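Local coordinates for protein endoglucanase (Komagataeibacter sucrofermentans, PDB 6VC5) that probably hydrolyses internal beta-1,4-glucosidic linkages in cellulose and related beta-glucans, as a family 8 glycosyl hydrolase, at residues A69-R74 against D91-I96. Sequence-based numbering, arbitrary orientation.
Sequences ALFSWR and DGDLLI
F71 lays one face of its ring against the end of I96, a side chain that comes at it head-on from helix 90-106, part of the (alpha/alpha)6 barrel of family 8 glycosyl hydrolases. I96 CD1 sits 3.8 Å from the ring centroid and just 4° off the ring normal, a centred CH-pi contact, while I96 CG2 reaches the far rim at F71 CZ, also 3.8 Å away. With CG1 anti to its carbonyl carbon (chi1 -69°), I96 sends its longer branch over the ring centre. D93, one turn earlier on the helix, runs past F71 in the opposite direction and puts OD1 at the ring edge, near its plane, 3.5 Å from F71 CD2. D93 OD1 also accepts the backbone N-H of F71 (N to OD1 3.2 Å), a bent bond (139°) arriving from above the carboxylate plane. A water lies within hydrogen-bonding distance of D93 OD1 (2.9 Å) and F71 O (2.7 Å) and can link the two. L70 crosses D93 at about a right angle, its CD2 lying beside OD2. Around this buried spot, W56 and I119 touch both F71 and I96. Without the ring, as with an alanine here, I96 CD1 would probably lose its aromatic face and a gap would open beside W56 and I119. The loop N-H and N88 ND2 each take a different oxygen of D93, which holds the carboxylate's rotation beside the apolar F71-I96 pair.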
ATOM      1  N   ALA A  69       7.893  13.623 -10.817  1.00  9.13           N
ATOM      2  CA  ALA A  69       7.494  13.779  -9.425  1.00  8.18           C
ATOM      3  C   ALA A  69       7.455  12.462  -8.653  1.00  8.81           C
ATOM      4  O   ALA A  69       7.088  12.463  -7.477  1.00 10.19           O
ATOM      5  CB  ALA A  69       6.131  14.481  -9.333  1.00 11.14           C
ATOM      6  N   LEU A  70       7.840  11.349  -9.275  1.00  7.95           N
ATOM      7  CA  LEU A  70       7.876  10.078  -8.564  1.00  7.73           C
ATOM      8  C   LEU A  70       9.118  10.015  -7.672  1.00  6.74           C
ATOM      9  O   LEU A  70       9.965  10.913  -7.682  1.00  7.71           O
ATOM     10  CB  LEU A  70       7.798   8.923  -9.555  1.00  9.02           C
ATOM     11  CG  LEU A  70       6.642   8.996 -10.559  1.00 10.86           C
ATOM     12  CD1 LEU A  70       6.650   7.762 -11.446  1.00 13.28           C
ATOM     13  CD2 LEU A  70       5.323   9.104  -9.816  1.00 11.21           C
ATOM     14  N   PHE A  71       9.248   8.919  -6.918  1.00  6.89           N
ATOM     15  CA  PHE A  71      10.242   8.812  -5.852  1.00  4.91           C
ATOM     16  C   PHE A  71      11.116   7.590  -6.055  1.00  5.59           C
ATOM     17  O   PHE A  71      10.614   6.491  -6.306  1.00  7.89           O
ATOM     18  CB  PHE A  71       9.559   8.720  -4.476  1.00  6.48           C
ATOM     19  CG  PHE A  71       8.799   9.948  -4.128  1.00  7.12           C
ATOM     20  CD1 PHE A  71       9.383  10.934  -3.356  1.00  6.00           C
ATOM     21  CD2 PHE A  71       7.503  10.126  -4.600  1.00  7.30           C
ATOM     22  CE1 PHE A  71       8.701  12.096  -3.059  1.00  7.30           C
ATOM     23  CE2 PHE A  71       6.809  11.270  -4.300  1.00  8.02           C
ATOM     24  CZ  PHE A  71       7.407  12.262  -3.535  1.00  7.76           C
ATOM     25  N   SER A  72      12.422   7.775  -5.917  1.00  6.54           N
ATOM     26  CA  SER A  72      13.296   6.615  -5.818  1.00  6.74           C
ATOM     27  C   SER A  72      12.890   5.795  -4.600  1.00  6.94           C
ATOM     28  O   SER A  72      12.534   6.343  -3.559  1.00  7.74           O
ATOM     29  CB  SER A  72      14.735   7.082  -5.679  1.00  8.37           C
ATOM     30  OG  SER A  72      15.150   7.794  -6.837  1.00  9.42           O
ATOM     31  N   TRP A  73      12.928   4.468  -4.734  1.00  5.14           N
ATOM     32  CA  TRP A  73      12.272   3.640  -3.725  1.00  6.00           C
ATOM     33  C   TRP A  73      13.048   3.564  -2.410  1.00  6.42           C
ATOM     34  O   TRP A  73      12.439   3.315  -1.362  1.00  8.00           O
ATOM     35  CB  TRP A  73      11.974   2.244  -4.273  1.00  8.88           C
ATOM     36  CG  TRP A  73      13.157   1.349  -4.373  1.00  7.98           C
ATOM     37  CD1 TRP A  73      14.135   1.378  -5.334  1.00  9.13           C
ATOM     38  CD2 TRP A  73      13.484   0.266  -3.499  1.00  9.79           C
ATOM     39  NE1 TRP A  73      15.054   0.374  -5.099  1.00 10.13           N
ATOM     40  CE2 TRP A  73      14.674  -0.317  -3.977  1.00 11.03           C
ATOM     41  CE3 TRP A  73      12.881  -0.264  -2.351  1.00 12.23           C
ATOM     42  CZ2 TRP A  73      15.282  -1.402  -3.343  1.00 13.01           C
ATOM     43  CZ3 TRP A  73      13.486  -1.342  -1.719  1.00 12.53           C
ATOM     44  CH2 TRP A  73      14.674  -1.898  -2.218  1.00 13.43           C
ATOM     45  N   ARG A  74      14.365   3.774  -2.432  1.00  6.53           N
ATOM     46  CA  ARG A  74      15.178   3.503  -1.254  1.00  7.74           C
ATOM     47  C   ARG A  74      16.348   4.468  -1.115  1.00  7.30           C
ATOM     48  O   ARG A  74      16.985   4.855  -2.102  1.00  8.07           O
ATOM     49  CB  ARG A  74      15.716   2.064  -1.296  1.00  8.52           C
ATOM     50  CG  ARG A  74      16.639   1.719  -0.142  1.00 12.07           C
ATOM     51  CD  ARG A  74      16.909   0.238  -0.067  1.00 13.57           C
ATOM     52  NE  ARG A  74      17.807  -0.194  -1.123  1.00 15.10           N
ATOM     53  CZ  ARG A  74      18.247  -1.441  -1.238  1.00 18.55           C
ATOM     54  NH1 ARG A  74      17.863  -2.352  -0.351  1.00 20.00           N
ATOM     55  NH2 ARG A  74      19.062  -1.774  -2.228  1.00 20.57           N
ATOM     56  N   ASP A  91       3.325   2.083  -4.965  1.00  8.36           N
ATOM     57  CA  ASP A  91       2.567   2.228  -3.729  1.00  9.99           C
ATOM     58  C   ASP A  91       3.143   3.336  -2.855  1.00 10.95           C
ATOM     59  O   ASP A  91       2.389   4.088  -2.235  1.00 11.34           O
ATOM     60  CB  ASP A  91       2.406   0.890  -2.995  1.00 13.55           C
ATOM     61  CG  ASP A  91       3.702   0.340  -2.426  1.00 16.29           C
ATOM     62  OD1 ASP A  91       4.789   0.589  -2.988  1.00 15.17           O
ATOM     63  OD2 ASP A  91       3.605  -0.402  -1.418  1.00 19.14           O
ATOM     64  N   GLY A  92       4.472   3.471  -2.822  1.00  9.50           N
ATOM     65  CA  GLY A  92       5.064   4.602  -2.124  1.00  9.87           C
ATOM     66  C   GLY A  92       4.647   5.934  -2.719  1.00  8.56           C
ATOM     67  O   GLY A  92       4.260   6.861  -1.996  1.00  9.03           O
ATOM     68  N   ASP A  93       4.699   6.042  -4.050  1.00  8.47           N
ATOM     69  CA  ASP A  93       4.249   7.263  -4.719  1.00  8.12           C
ATOM     70  C   ASP A  93       2.810   7.609  -4.330  1.00  6.55           C
ATOM     71  O   ASP A  93       2.498   8.763  -3.994  1.00  6.16           O
ATOM     72  CB  ASP A  93       4.357   7.098  -6.242  1.00  8.90           C
ATOM     73  CG  ASP A  93       5.759   6.678  -6.720  1.00 12.84           C
ATOM     74  OD1 ASP A  93       6.775   7.109  -6.134  1.00 14.95           O
ATOM     75  OD2 ASP A  93       5.844   5.931  -7.724  1.00 13.83           O
ATOM     76  N   LEU A  94       1.916   6.609  -4.341  1.00  6.47           N
ATOM     77  CA  LEU A  94       0.498   6.859  -4.075  1.00  6.14           C
ATOM     78  C   LEU A  94       0.228   7.161  -2.603  1.00  6.88           C
ATOM     79  O   LEU A  94      -0.686   7.934  -2.291  1.00  7.02           O
ATOM     80  CB  LEU A  94      -0.326   5.647  -4.516  1.00  6.84           C
ATOM     81  CG  LEU A  94      -0.479   5.502  -6.027  1.00  8.45           C
ATOM     82  CD1 LEU A  94      -1.167   4.183  -6.339  1.00 11.05           C
ATOM     83  CD2 LEU A  94      -1.234   6.673  -6.660  1.00  8.55           C
ATOM     84  N   LEU A  95       0.998   6.559  -1.690  1.00  5.74           N
ATOM     85  CA  LEU A  95       0.839   6.851  -0.263  1.00  5.59           C
ATOM     86  C   LEU A  95       1.281   8.270   0.066  1.00  5.85           C
ATOM     87  O   LEU A  95       0.600   8.982   0.821  1.00  7.19           O
ATOM     88  CB  LEU A  95       1.638   5.840   0.563  1.00  7.29           C
ATOM     89  CG  LEU A  95       1.037   4.436   0.628  1.00 10.05           C
ATOM     90  CD1 LEU A  95       2.146   3.475   1.042  1.00 11.45           C
ATOM     91  CD2 LEU A  95      -0.137   4.373   1.597  1.00 11.98           C
ATOM     92  N   ILE A  96       2.425   8.691  -0.486  1.00  5.24           N
ATOM     93  CA  ILE A  96       2.906  10.056  -0.293  1.00  4.51           C
ATOM     94  C   ILE A  96       1.889  11.057  -0.844  1.00  5.43           C
ATOM     95  O   ILE A  96       1.563  12.059  -0.197  1.00  6.17           O
ATOM     96  CB  ILE A  96       4.298  10.208  -0.934  1.00  5.13           C
ATOM     97  CG1 ILE A  96       5.334   9.396  -0.148  1.00  6.77           C
ATOM     98  CG2 ILE A  96       4.692  11.669  -1.007  1.00  4.78           C
ATOM     99  CD1 ILE A  96       6.687   9.257  -0.858  1.00  9.19           C
TER
HETATM  100  O   HOH W   1       8.611   5.225  -4.980  1.00  7.88           O